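Local coordinates for glycerate dehydrogenase related protein (Thermoplasma acidophilum, PDB 3GVX) that probably reduces glyoxylate or hydroxypyruvate with a nicotinamide cofactor, as a member of the D-isomer specific 2-hydroxyacid dehydrogenase family, at the interface of chains A and B. Numbering follows the deposited sequence. Chains: chain A/B, Glycerate dehydrogenase related protein.

The interface of chains A and B. Residues chain A 88, 91-92, 95, 101, 251, 253; chain B 98, 100, 103.
B:Ile100, at the start of helix 100-108, packs its two branches against an apolar surface of chain A and hides 86 Å² of its surface there, the largest share in this patch. Its CD1 methyl meets the CD2 methyl of A:Leu92 at 3.6 Å, the two side chains crossing obliquely. The other branch, CG2, lies anti to the backbone N and is thereby turned towards A:Ala95, whose CB is 4.1 Å from it. A:Leu101 approaches the same CG2 at roughly a right angle through its CD1, also at 4.1 Å, while CG2 of A:Ile251, from strand 250-252, closes the wall slightly farther off. The branched chain thus packs against helix 78-97, the next helix and a strand of the partner.

A second apolar contact uses the aliphatic part of B:Lys98. Its CG sits 3.4 Å from CB of A:Ala91, tighter than a usual carbon contact. B:Lys98 CB lies 4.0 Å from the ring ND1 of A:His88, the two side chains running past each other in opposite senses. The bend at chi2 (-58°) then sets the direction of the chain beyond CG, with CD still near the ring. B:Lys98 NZ remains 5.7 Å from ND1 of A:His88, too far for a direct polar bond; the lysine therefore contributes carbon packing here.

Polar support comes from within chain A. A:His88 NE2 donates to the hydroxyl OG of A:Ser253 at 2.9 Å, with 150° at the hydrogen and the acceptor tilted 19° from the ring plane. This bond ties helix 78-97 to the loop after strand 250-252 and should limit rotation of the imidazole beside B:Lys98. A:Ser253 itself lies loosely against B:Asn103.

Among these residues the chains meet through carbon packing, without polar pairing. The patch and its two-fold twin probably help join the subunits of a dimer, as the two-fold symmetry and the dimers common in this dehydrogenase family suggest.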
loop_
_atom_site.group_PDB
_atom_site.type_symbol
_atom_site.label_atom_id
_atom_site.label_comp_id
_atom_site.label_asym_id
_atom_site.label_seq_id
_atom_site.Cartn_x
_atom_site.Cartn_y
_atom_site.Cartn_z
ATOM N N HIS A 88 -4.431 -3.618 6.290
ATOM C CA HIS A 88 -3.606 -4.206 7.329
ATOM C C HIS A 88 -2.579 -5.195 6.824
ATOM O O HIS A 88 -1.445 -5.187 7.283
ATOM C CB HIS A 88 -4.470 -4.886 8.383
ATOM C CG HIS A 88 -3.745 -5.146 9.653
ATOM N ND1 HIS A 88 -3.719 -4.244 10.693
ATOM C CD2 HIS A 88 -2.974 -6.193 10.045
ATOM C CE1 HIS A 88 -2.966 -4.721 11.668
ATOM N NE2 HIS A 88 -2.505 -5.899 11.300
ATOM N N ALA A 91 0.129 -3.319 5.382
ATOM C CA ALA A 91 0.926 -2.578 6.359
ATOM C C ALA A 91 1.995 -3.501 6.937
ATOM O O ALA A 91 3.143 -3.105 7.084
ATOM C CB ALA A 91 0.042 -2.019 7.458
ATOM N N LEU A 92 1.619 -4.747 7.225
ATOM C CA LEU A 92 2.562 -5.747 7.749
ATOM C C LEU A 92 3.633 -6.055 6.708
ATOM O O LEU A 92 4.833 -6.022 6.972
ATOM C CB LEU A 92 1.841 -7.056 8.112
ATOM C CG LEU A 92 0.955 -7.064 9.358
ATOM C CD1 LEU A 92 0.350 -8.455 9.543
ATOM C CD2 LEU A 92 1.788 -6.640 10.569
ATOM N N ALA A 95 6.011 -3.125 6.147
ATOM C CA ALA A 95 6.845 -2.893 7.330
ATOM C C ALA A 95 8.085 -3.760 7.243
ATOM O O ALA A 95 9.179 -3.319 7.572
ATOM C CB ALA A 95 6.072 -3.212 8.605
ATOM N N LEU A 101 10.834 -1.303 11.058
ATOM C CA LEU A 101 11.124 -1.395 12.485
ATOM C C LEU A 101 12.596 -1.267 12.819
ATOM O O LEU A 101 12.986 -0.480 13.673
ATOM C CB LEU A 101 10.592 -2.706 13.068
ATOM C CG LEU A 101 9.117 -2.804 13.456
ATOM C CD1 LEU A 101 8.212 -2.520 12.247
ATOM C CD2 LEU A 101 8.889 -4.197 14.052
ATOM N N ILE A 251 6.350 -10.497 12.588
ATOM C CA ILE A 251 5.820 -9.211 12.970
ATOM C C ILE A 251 4.405 -9.573 13.294
ATOM O O ILE A 251 3.733 -10.280 12.532
ATOM C CB ILE A 251 5.846 -8.164 11.856
ATOM C CG1 ILE A 251 7.269 -7.961 11.355
ATOM C CG2 ILE A 251 5.296 -6.865 12.404
ATOM C CD1 ILE A 251 7.426 -6.797 10.416
ATOM N N SER A 253 0.452 -8.598 15.191
ATOM C CA SER A 253 -0.568 -7.661 15.581
ATOM C C SER A 253 -1.654 -8.495 16.263
ATOM O O SER A 253 -1.859 -9.649 15.917
ATOM C CB SER A 253 -1.109 -6.887 14.372
ATOM O OG SER A 253 -1.657 -7.733 13.387
ATOM N N LYS B 98 -1.610 1.618 11.279
ATOM C CA LYS B 98 -1.985 0.349 11.913
ATOM C C LYS B 98 -1.261 0.083 13.232
ATOM O O LYS B 98 -1.288 -1.033 13.759
ATOM C CB LYS B 98 -1.746 -0.826 10.939
ATOM C CG LYS B 98 -2.254 -0.562 9.533
ATOM C CD LYS B 98 -3.747 -0.242 9.524
ATOM C CE LYS B 98 -4.237 0.073 8.123
ATOM N NZ LYS B 98 -5.703 0.343 8.055
ATOM N N ILE B 100 1.656 -0.474 13.850
ATOM C CA ILE B 100 2.465 -1.665 13.672
ATOM C C ILE B 100 3.561 -1.869 14.729
ATOM O O ILE B 100 3.656 -2.947 15.307
ATOM C CB ILE B 100 3.095 -1.695 12.256
ATOM C CG1 ILE B 100 1.991 -1.828 11.202
ATOM C CG2 ILE B 100 4.123 -2.815 12.148
ATOM C CD1 ILE B 100 1.183 -3.122 11.279
ATOM N N ASN B 103 2.006 -2.400 18.526
ATOM C CA ASN B 103 1.338 -3.688 18.673
ATOM C C ASN B 103 2.323 -4.846 18.621
ATOM O O ASN B 103 2.213 -5.794 19.377
ATOM C CB ASN B 103 0.272 -3.897 17.592
ATOM C CG ASN B 103 -0.917 -2.994 17.762
ATOM O OD1 ASN B 103 -1.223 -2.563 18.869
ATOM N ND2 ASN B 103 -1.612 -2.714 16.663
#